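Nicotinate-nucleotide--dimethylbenzimidazole phosphoribosyltransferase (Thermus thermophilus HB8, PDB 1WX1) probably catalyses the transfer of phosphoribose from nicotinate mononucleotide to 5,6-dimethylbenzimidazole, giving alpha-ribazole 5'-phosphate for cobalamin biosynthesis. Local coordinates at residues A52-H56 and L99-V104; Y66-T71 and D162-G166; V118-T122 and V225-E229; A139-R144 and V231-G235. All coordinates share one frame; numbering follows the deposited sequence.

Contact 1: residues A52-H56 and L99-V104; sequences AAADH and LDVGVV
Asp55 reaches across to Val104 just beyond the end of its strand. Its backbone N donates to Gly102 O at 2.9 Å, coming from above that carbonyl's plane. From there the side chain starts at CB, which lies 4.0 Å from Val104 CG2 and also packs against Gly102 O. With chi1 at -83°, CG stands beside the residue's own backbone N, and the carboxylate is brought up to residues 102-104 of the neighbouring segment. OD1 takes the N-H of Val104 at 2.8 Å on its anti lone pair, almost straight at 176°, while OD2 is bonded to the hydroxyl of Thr71. A leucine in its place would take away the carboxylate shared by Val104 N and the Thr71 hydroxyl and would probably let the loop after Gly102 shift.

Before this loop in the chain, strands 47-54 and 94-100 run side by side in the parallel sheet. Ala53 N donates to Leu99 O at 2.8 Å, and Ala53 O accepts from Val101 N at 3.1 Å and, weakly, from Gly102 N. The register slips by one here, a beta bulge that pairs Ala54 with Gly102. A side chain at Gly102 would press on Ala54 CB, which lies on the face packed by helix 228-242. The opposite face carries Ala53, whose CB meets Val103 CG2 at 3.7 Å. At the corner at Val101, Asp100 OD2 receives the N-H of Val103 at 2.8 Å in an Asx motif, and OD1 forms a salt bridge with Lys117.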
loop_
_atom_site.group_PDB
_atom_site.type_symbol
_atom_site.label_atom_id
_atom_site.label_comp_id
_atom_site.label_asym_id
_atom_site.label_seq_id
_atom_site.Cartn_x
_atom_site.Cartn_y
_atom_site.Cartn_z
ATOM N N ALA A 52 -7.838 -0.921 21.146
ATOM C CA ALA A 52 -7.847 -0.868 22.605
ATOM C C ALA A 52 -7.712 0.584 23.059
ATOM O O ALA A 52 -6.863 1.320 22.557
ATOM C CB ALA A 52 -6.703 -1.709 23.162
ATOM N N ALA A 53 -8.543 0.991 24.014
ATOM C CA ALA A 53 -8.522 2.365 24.493
ATOM C C ALA A 53 -8.424 2.479 26.005
ATOM O O ALA A 53 -9.026 1.701 26.742
ATOM C CB ALA A 53 -9.774 3.101 24.006
ATOM N N ALA A 54 -7.663 3.470 26.455
ATOM C CA ALA A 54 -7.488 3.728 27.874
ATOM C C ALA A 54 -6.820 5.085 28.037
ATOM O O ALA A 54 -6.142 5.566 27.127
ATOM C CB ALA A 54 -6.628 2.638 28.516
ATOM N N ASP A 55 -7.014 5.699 29.197
ATOM C CA ASP A 55 -6.408 6.989 29.460
ATOM C C ASP A 55 -5.114 6.860 30.240
ATOM O O ASP A 55 -4.829 5.810 30.818
ATOM C CB ASP A 55 -7.406 7.906 30.158
ATOM C CG ASP A 55 -8.340 8.572 29.167
ATOM O OD1 ASP A 55 -9.574 8.395 29.269
ATOM O OD2 ASP A 55 -7.822 9.267 28.266
ATOM N N HIS A 56 -4.333 7.936 30.240
ATOM C CA HIS A 56 -3.025 7.954 30.883
ATOM C C HIS A 56 -2.839 9.105 31.870
ATOM O O HIS A 56 -3.093 10.263 31.537
ATOM C CB HIS A 56 -1.951 8.050 29.796
ATOM C CG HIS A 56 -1.989 6.925 28.813
ATOM N ND1 HIS A 56 -1.099 5.871 28.848
ATOM C CD2 HIS A 56 -2.831 6.665 27.782
ATOM C CE1 HIS A 56 -1.391 5.014 27.889
ATOM N NE2 HIS A 56 -2.440 5.475 27.226
ATOM N N LEU A 99 -12.253 -1.908 22.371
ATOM C CA LEU A 99 -12.108 -2.470 23.702
ATOM C C LEU A 99 -11.746 -1.373 24.693
ATOM O O LEU A 99 -10.725 -0.702 24.540
ATOM C CB LEU A 99 -11.012 -3.541 23.704
ATOM C CG LEU A 99 -10.497 -4.026 25.065
ATOM C CD1 LEU A 99 -11.587 -4.813 25.779
ATOM C CD2 LEU A 99 -9.257 -4.905 24.868
ATOM N N ASP A 100 -12.595 -1.174 25.691
ATOM C CA ASP A 100 -12.320 -0.179 26.721
ATOM C C ASP A 100 -11.696 -0.907 27.905
ATOM O O ASP A 100 -12.365 -1.694 28.570
ATOM C CB ASP A 100 -13.606 0.515 27.191
ATOM C CG ASP A 100 -13.388 1.374 28.446
ATOM O OD1 ASP A 100 -14.382 1.711 29.123
ATOM O OD2 ASP A 100 -12.224 1.716 28.755
ATOM N N VAL A 101 -10.411 -0.673 28.148
ATOM C CA VAL A 101 -9.754 -1.287 29.296
ATOM C C VAL A 101 -9.382 -0.222 30.320
ATOM O O VAL A 101 -8.862 -0.545 31.384
ATOM C CB VAL A 101 -8.458 -2.066 28.918
ATOM C CG1 VAL A 101 -8.819 -3.423 28.335
ATOM C CG2 VAL A 101 -7.605 -1.252 27.949
ATOM N N GLY A 102 -9.653 1.048 30.016
ATOM C CA GLY A 102 -9.300 2.086 30.972
ATOM C C GLY A 102 -9.597 3.533 30.616
ATOM O O GLY A 102 -8.852 4.439 31.001
ATOM N N VAL A 103 -10.679 3.764 29.886
ATOM C CA VAL A 103 -11.048 5.118 29.512
ATOM C C VAL A 103 -11.737 5.806 30.694
ATOM O O VAL A 103 -12.472 5.168 31.445
ATOM C CB VAL A 103 -12.025 5.110 28.308
ATOM C CG1 VAL A 103 -12.564 6.507 28.070
ATOM C CG2 VAL A 103 -11.300 4.596 27.046
ATOM N N VAL A 104 -11.486 7.099 30.877
ATOM C CA VAL A 104 -12.151 7.832 31.957
ATOM C C VAL A 104 -13.576 8.132 31.488
ATOM O O VAL A 104 -13.776 8.618 30.375
ATOM C CB VAL A 104 -11.435 9.172 32.269
ATOM C CG1 VAL A 104 -12.287 10.021 33.199
ATOM C CG2 VAL A 104 -10.086 8.903 32.916
#

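Contact 2: residues Y66-T71 and D162-G166; sequences YPQEVT and DMGIG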
loop_
_atom_site.group_PDB
_atom_site.type_symbol
_atom_site.label_atom_id
_atom_site.label_comp_id
_atom_site.label_asym_id
_atom_site.label_seq_id
_atom_site.Cartn_x
_atom_site.Cartn_y
_atom_site.Cartn_z
ATOM N N TYR A 66 -3.693 17.665 23.187
ATOM C CA TYR A 66 -5.105 17.327 23.310
ATOM C C TYR A 66 -5.507 16.983 24.739
ATOM O O TYR A 66 -4.759 16.332 25.461
ATOM C CB TYR A 66 -5.431 16.139 22.404
ATOM C CG TYR A 66 -5.322 16.444 20.933
ATOM C CD1 TYR A 66 -6.320 17.165 20.277
ATOM C CD2 TYR A 66 -4.214 16.028 20.196
ATOM C CE1 TYR A 66 -6.220 17.462 18.918
ATOM C CE2 TYR A 66 -4.102 16.320 18.838
ATOM C CZ TYR A 66 -5.108 17.038 18.208
ATOM O OH TYR A 66 -5.005 17.329 16.867
ATOM N N PRO A 67 -6.702 17.425 25.164
ATOM C CA PRO A 67 -7.192 17.145 26.515
ATOM C C PRO A 67 -7.550 15.663 26.635
ATOM O O PRO A 67 -7.953 15.034 25.658
ATOM C CB PRO A 67 -8.409 18.056 26.634
ATOM C CG PRO A 67 -8.927 18.097 25.225
ATOM C CD PRO A 67 -7.656 18.273 24.426
ATOM N N GLN A 68 -7.409 15.121 27.840
ATOM C CA GLN A 68 -7.680 13.718 28.110
ATOM C C GLN A 68 -9.044 13.226 27.628
ATOM O O GLN A 68 -9.174 12.073 27.202
ATOM C CB GLN A 68 -7.549 13.463 29.616
ATOM C CG GLN A 68 -7.658 12.008 30.001
ATOM C CD GLN A 68 -7.107 11.745 31.386
ATOM O OE1 GLN A 68 -7.688 12.159 32.387
ATOM N NE2 GLN A 68 -5.971 11.061 31.449
ATOM N N GLU A 69 -10.046 14.099 27.692
ATOM C CA GLU A 69 -11.407 13.763 27.294
ATOM C C GLU A 69 -11.516 13.237 25.871
ATOM O O GLU A 69 -12.472 12.549 25.544
ATOM C CB GLU A 69 -12.319 15.002 27.411
ATOM C CG GLU A 69 -11.884 16.167 26.555
ATOM C CD GLU A 69 -12.634 17.452 26.826
ATOM O OE1 GLU A 69 -13.891 17.449 26.781
ATOM O OE2 GLU A 69 -11.961 18.469 27.079
ATOM N N VAL A 70 -10.545 13.570 25.026
ATOM C CA VAL A 70 -10.556 13.133 23.632
ATOM C C VAL A 70 -10.553 11.612 23.459
ATOM O O VAL A 70 -11.114 11.094 22.495
ATOM C CB VAL A 70 -9.369 13.753 22.855
ATOM C CG1 VAL A 70 -9.294 13.163 21.449
ATOM C CG2 VAL A 70 -9.552 15.272 22.766
ATOM N N THR A 71 -9.943 10.892 24.395
ATOM C CA THR A 71 -9.919 9.430 24.300
ATOM C C THR A 71 -11.350 8.892 24.280
ATOM O O THR A 71 -11.734 8.144 23.381
ATOM C CB THR A 71 -9.174 8.794 25.492
ATOM O OG1 THR A 71 -7.844 9.320 25.558
ATOM C CG2 THR A 71 -9.105 7.281 25.333
ATOM N N ASP A 162 -4.784 1.481 18.669
ATOM C CA ASP A 162 -4.675 2.146 19.962
ATOM C C ASP A 162 -5.418 3.476 19.986
ATOM O O ASP A 162 -5.540 4.155 18.972
ATOM C CB ASP A 162 -3.215 2.460 20.262
ATOM C CG ASP A 162 -2.655 3.503 19.308
ATOM O OD1 ASP A 162 -2.593 3.222 18.088
ATOM O OD2 ASP A 162 -2.295 4.610 19.770
ATOM N N MET A 163 -5.916 3.843 21.158
ATOM C CA MET A 163 -6.564 5.134 21.328
ATOM C C MET A 163 -6.352 5.507 22.782
ATOM O O MET A 163 -6.864 4.848 23.687
ATOM C CB MET A 163 -8.056 5.081 21.003
ATOM C CG MET A 163 -8.751 6.458 21.084
ATOM S SD MET A 163 -8.052 7.746 19.981
ATOM C CE MET A 163 -7.662 9.071 21.157
ATOM N N GLY A 164 -5.567 6.552 23.001
ATOM C CA GLY A 164 -5.298 6.993 24.354
ATOM C C GLY A 164 -4.420 8.226 24.342
ATOM O O GLY A 164 -3.260 8.157 23.953
ATOM N N ILE A 165 -4.978 9.358 24.757
ATOM C CA ILE A 165 -4.217 10.601 24.796
ATOM C C ILE A 165 -3.033 10.409 25.736
ATOM O O ILE A 165 -3.197 9.966 26.870
ATOM C CB ILE A 165 -5.095 11.778 25.292
ATOM C CG1 ILE A 165 -6.236 12.031 24.298
ATOM C CG2 ILE A 165 -4.248 13.032 25.458
ATOM C CD1 ILE A 165 -5.771 12.290 22.877
ATOM N N GLY A 166 -1.840 10.725 25.240
ATOM C CA GLY A 166 -0.634 10.573 26.031
ATOM C C GLY A 166 -0.009 9.192 25.935
ATOM O O GLY A 166 1.001 8.925 26.587
HETATM O O HOH W 1 -5.332 10.115 28.737
#
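Tyr66 meets Ile165 through its CB, 3.9 Å from Ile165 CD1, while its ring leads away from Ile165; Tyr66 also packs on Pro19 of the second subunit. A second flat group, the amide of Gln68, works through one water. Its NE2 donates to that water at 2.9 Å, and the water in turn donates to Ile165 O.

Ile165 fills the centre of the contact. CG2 comes up to Tyr66 O at 3.3 Å, CG1 lies beside Pro67 O and Thr71 OG1, and CD1 reaches Val70 CB, the valine and isoleucine crossing at about a right angle. The wall it packs on is a type I turn, Pro67 to Val70, that leads into helix 70-79. Ile165 itself sits in the loop leaving strand 157-163, just before Gly166, at the N-cap position of helix 167-179. Such loops at the C-terminal ends of parallel strands commonly line active sites, and here the side chain of Met163 is about 5 Å from that of Glu304, the predicted proton acceptor.

In Thr71, chi1 of -57° puts OG1 where the N-H of Ile165 meets it, at 3.0 Å and nearly linear (178°), and sends the methyl to Met163 O; the two side chains lie alongside, pointing opposite ways. The hydroxyl also bonds Asp55 OD2. Met163, bent at chi2 and chi3, lays CE 3.9 Å from Thr71 CA.

Contact 3: residues V118-T122 and V225-E229; sequences VRPGT and VGGLE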
loop_
_atom_site.group_PDB
_atom_site.type_symbol
_atom_site.label_atom_id
_atom_site.label_comp_id
_atom_site.label_asym_id
_atom_site.label_seq_id
_atom_site.Cartn_x
_atom_site.Cartn_y
_atom_site.Cartn_z
ATOM N N VAL A 118 -10.554 -1.557 33.427
ATOM C CA VAL A 118 -9.781 -2.041 34.567
ATOM C C VAL A 118 -9.763 -0.970 35.661
ATOM O O VAL A 118 -9.922 -1.260 36.851
ATOM C CB VAL A 118 -8.335 -2.372 34.136
ATOM C CG1 VAL A 118 -7.490 -2.743 35.354
ATOM C CG2 VAL A 118 -8.353 -3.518 33.129
ATOM N N ARG A 119 -9.572 0.270 35.232
ATOM C CA ARG A 119 -9.552 1.424 36.122
ATOM C C ARG A 119 -9.696 2.647 35.226
ATOM O O ARG A 119 -9.481 2.559 34.014
ATOM C CB ARG A 119 -8.236 1.488 36.906
ATOM C CG ARG A 119 -6.984 1.333 36.056
ATOM C CD ARG A 119 -5.726 1.405 36.921
ATOM N NE ARG A 119 -5.492 2.758 37.428
ATOM C CZ ARG A 119 -4.667 3.054 38.428
ATOM N NH1 ARG A 119 -3.990 2.091 39.046
ATOM N NH2 ARG A 119 -4.506 4.317 38.801
ATOM N N PRO A 120 -10.077 3.798 35.800
ATOM C CA PRO A 120 -10.240 5.022 35.010
ATOM C C PRO A 120 -8.891 5.641 34.662
ATOM O O PRO A 120 -8.484 6.642 35.247
ATOM C CB PRO A 120 -11.078 5.907 35.929
ATOM C CG PRO A 120 -10.562 5.538 37.287
ATOM C CD PRO A 120 -10.483 4.016 37.202
ATOM N N GLY A 121 -8.205 5.037 33.700
ATOM C CA GLY A 121 -6.904 5.533 33.301
ATOM C C GLY A 121 -5.820 5.112 34.279
ATOM O O GLY A 121 -6.102 4.725 35.413
ATOM N N THR A 122 -4.572 5.185 33.840
ATOM C CA THR A 122 -3.444 4.812 34.684
ATOM C C THR A 122 -3.021 5.979 35.570
ATOM O O THR A 122 -3.468 7.113 35.381
ATOM C CB THR A 122 -2.220 4.462 33.842
ATOM O OG1 THR A 122 -1.966 5.546 32.942
ATOM C CG2 THR A 122 -2.439 3.176 33.052
ATOM N N VAL A 225 5.594 0.975 33.968
ATOM C CA VAL A 225 5.799 2.111 33.080
ATOM C C VAL A 225 4.907 2.258 31.859
ATOM O O VAL A 225 5.042 3.235 31.132
ATOM C CB VAL A 225 7.251 2.112 32.548
ATOM C CG1 VAL A 225 8.228 1.790 33.676
ATOM C CG2 VAL A 225 7.386 1.088 31.419
ATOM N N GLY A 226 4.013 1.303 31.622
ATOM C CA GLY A 226 3.182 1.372 30.430
ATOM C C GLY A 226 1.781 1.929 30.559
ATOM O O GLY A 226 1.507 2.784 31.404
ATOM N N GLY A 227 0.906 1.443 29.680
ATOM C CA GLY A 227 -0.485 1.863 29.660
ATOM C C GLY A 227 -1.380 0.638 29.580
ATOM O O GLY A 227 -0.959 -0.428 29.119
ATOM N N LEU A 228 -2.621 0.783 30.026
ATOM C CA LEU A 228 -3.565 -0.328 30.013
ATOM C C LEU A 228 -3.863 -0.876 28.622
ATOM O O LEU A 228 -3.912 -2.090 28.435
ATOM C CB LEU A 228 -4.872 0.100 30.686
ATOM C CG LEU A 228 -4.732 0.346 32.192
ATOM C CD1 LEU A 228 -5.801 1.319 32.657
ATOM C CD2 LEU A 228 -4.832 -0.987 32.944
ATOM N N GLU A 229 -4.071 0.012 27.652
ATOM C CA GLU A 229 -4.382 -0.426 26.299
ATOM C C GLU A 229 -3.153 -1.051 25.640
ATOM O O GLU A 229 -3.281 -1.877 24.742
ATOM C CB GLU A 229 -4.923 0.745 25.450
ATOM C CG GLU A 229 -3.873 1.661 24.847
ATOM C CD GLU A 229 -3.434 2.767 25.782
ATOM O OE1 GLU A 229 -3.324 2.508 27.000
ATOM O OE2 GLU A 229 -3.188 3.891 25.289
HETATM O O HOH W 2 0.156 5.242 31.216
#
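Thr122 OG1 is gripped twice: by a water at 2.8 Å, which donates onward to Gly226 O at 2.8 Å, and by the backbone N of Gly57. Between these two segments the polar link is this water, which reaches the 226-227 link between helices. The remainder is apolar and gathers round Leu228, in the first turn of helix 228-242, right after its N-cap residue Gly227. CD1 of Leu228 touches Arg119 CG at 3.6 Å, with the two side chains crossing at about a right angle. Its CG faces Thr122 CG2 at 3.7 Å, and CD2 lies 4.0 Å from Val118 CB.

Arg119 meets Leu228 by its aliphatic stem alone. With chi1 at 49°, CG lies between the backbone N and the carbonyl carbon, and the chain then bends at chi3 to let NE donate to Gly121 O at 2.9 Å. Beyond it NH1 forms a salt bridge with Glu135 at the start of helix 133-152. Cut back to an alanine, Leu228 would lose both methyl branches, and a gap is likely to open between Val118, Thr122 and the arginine stem. The loop 118-122 is therefore fastened to the helix start by hydrophobic contact, with water bridging the two segments.

Contact 4: residues A139-R144 and V231-G235; sequences ALLAGR and VAIAG
Leu140 carries its CG opposite the backbone N, chi1 -178°, which with chi2 at 83° brings CD1 across to helix 228-242, where it lies 3.5 Å from Val231 O and 3.9 Å from Ala234 CB. Val231, with CG1 likewise set opposite its N, answers by placing that methyl 3.8 Å from Leu140 CB and near Ala139 CB.

The 139-144 and 231-235 segments cross at -41°, their axes 6.4 Å apart at the closest, near enough for backbone to meet backbone. Small residues permit it: Ala139 and Gly143 stand four apart on one helix, facing Ala232 and Gly235 on the other. A side chain at Gly143 would clash with Ala232 O, and one at Gly235 with Leu140 O. In their absence CA-H...O contacts form, Gly235 CA to Leu140 O at 3.4 Å and Gly143 CA to Ala232 O at 3.3 Å. A further one runs from Ala232 CA to Ala139 O at 3.3 Å.

Arg144 lies along the edge, its CG 3.5 Å from Gly235 O, and its extended chain carries NH1 to Glu239 and Glu242 in salt bridges. The helices are thus joined by tight, glycine-dependent backbone packing, and charge pairing is kept to the margin.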
loop_
_atom_site.group_PDB
_atom_site.type_symbol
_atom_site.label_atom_id
_atom_site.label_comp_id
_atom_site.label_asym_id
_atom_site.label_seq_id
_atom_site.Cartn_x
_atom_site.Cartn_y
_atom_site.Cartn_z
ATOM N N ALA A 139 -6.010 -6.313 32.059
ATOM C CA ALA A 139 -5.982 -5.637 30.760
ATOM C C ALA A 139 -5.528 -6.615 29.672
ATOM O O ALA A 139 -6.081 -6.635 28.568
ATOM C CB ALA A 139 -5.038 -4.430 30.808
ATOM N N LEU A 140 -4.513 -7.417 29.990
ATOM C CA LEU A 140 -3.989 -8.404 29.050
ATOM C C LEU A 140 -5.084 -9.390 28.652
ATOM O O LEU A 140 -5.261 -9.688 27.471
ATOM C CB LEU A 140 -2.833 -9.173 29.685
ATOM C CG LEU A 140 -2.138 -10.212 28.804
ATOM C CD1 LEU A 140 -1.102 -9.526 27.942
ATOM C CD2 LEU A 140 -1.462 -11.258 29.684
ATOM N N LEU A 141 -5.813 -9.888 29.648
ATOM C CA LEU A 141 -6.895 -10.842 29.424
ATOM C C LEU A 141 -8.049 -10.237 28.636
ATOM O O LEU A 141 -8.689 -10.931 27.853
ATOM C CB LEU A 141 -7.418 -11.382 30.761
ATOM C CG LEU A 141 -6.382 -12.170 31.576
ATOM C CD1 LEU A 141 -6.966 -12.538 32.930
ATOM C CD2 LEU A 141 -5.960 -13.417 30.803
ATOM N N ALA A 142 -8.326 -8.955 28.861
ATOM C CA ALA A 142 -9.396 -8.270 28.135
ATOM C C ALA A 142 -9.003 -8.229 26.662
ATOM O O ALA A 142 -9.853 -8.329 25.777
ATOM C CB ALA A 142 -9.585 -6.841 28.681
ATOM N N GLY A 143 -7.704 -8.078 26.409
ATOM C CA GLY A 143 -7.207 -8.057 25.041
ATOM C C GLY A 143 -7.408 -9.416 24.380
ATOM O O GLY A 143 -7.835 -9.497 23.227
ATOM N N ARG A 144 -7.092 -10.489 25.101
ATOM C CA ARG A 144 -7.288 -11.837 24.563
ATOM C C ARG A 144 -8.769 -12.053 24.237
ATOM O O ARG A 144 -9.108 -12.589 23.184
ATOM C CB ARG A 144 -6.865 -12.901 25.581
ATOM C CG ARG A 144 -5.365 -13.139 25.705
ATOM C CD ARG A 144 -5.113 -14.188 26.782
ATOM N NE ARG A 144 -3.738 -14.673 26.814
ATOM C CZ ARG A 144 -3.216 -15.523 25.934
ATOM N NH1 ARG A 144 -3.951 -15.993 24.933
ATOM N NH2 ARG A 144 -1.957 -15.917 26.064
ATOM N N VAL A 231 -0.999 -2.972 27.202
ATOM C CA VAL A 231 -0.970 -4.328 27.735
ATOM C C VAL A 231 -2.092 -5.135 27.067
ATOM O O VAL A 231 -1.918 -6.311 26.753
ATOM C CB VAL A 231 -1.168 -4.319 29.262
ATOM C CG1 VAL A 231 -1.246 -5.745 29.796
ATOM C CG2 VAL A 231 -0.019 -3.565 29.919
ATOM N N ALA A 232 -3.242 -4.497 26.857
ATOM C CA ALA A 232 -4.363 -5.167 26.203
ATOM C C ALA A 232 -3.953 -5.534 24.778
ATOM O O ALA A 232 -4.328 -6.591 24.263
ATOM C CB ALA A 232 -5.586 -4.251 26.175
ATOM N N ILE A 233 -3.177 -4.659 24.145
ATOM C CA ILE A 233 -2.720 -4.910 22.787
ATOM C C ILE A 233 -1.831 -6.150 22.753
ATOM O O ILE A 233 -1.894 -6.943 21.812
ATOM C CB ILE A 233 -2.018 -3.660 22.217
ATOM C CG1 ILE A 233 -3.099 -2.630 21.845
ATOM C CG2 ILE A 233 -1.159 -4.020 20.999
ATOM C CD1 ILE A 233 -2.583 -1.230 21.584
ATOM N N ALA A 234 -1.019 -6.334 23.788
ATOM C CA ALA A 234 -0.172 -7.521 23.865
ATOM C C ALA A 234 -1.091 -8.752 23.918
ATOM O O ALA A 234 -0.800 -9.787 23.312
ATOM C CB ALA A 234 0.695 -7.464 25.109
ATOM N N GLY A 235 -2.203 -8.626 24.641
ATOM C CA GLY A 235 -3.150 -9.724 24.750
ATOM C C GLY A 235 -3.805 -10.044 23.421
ATOM O O GLY A 235 -4.033 -11.211 23.088
#

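How the contacts relate
All four contacts are buried, but they differ in their chemistry. Contact 1 is strand against strand, ruled by backbone hydrogen bonds, and contact 2 lies next to it on the same sheet, where hydrophobic fit, one threonine bond and a water bridge take over. Only contact 2 comes up to the second subunit. Contacts 3 and 4 both use helix 228-242: contact 3 at its first turn, largely apolar with a water bridge, contact 4 further along, against helix 133-152, close-packed with backbone CA-H...O contacts. His56 of contact 1 hydrogen-bonds Glu229 of contact 3, tying the loop after strand 47-54 to the first turn of helix 228-242, and contacts 1 and 2, unlike contact 4, lie near the predicted catalytic Glu304.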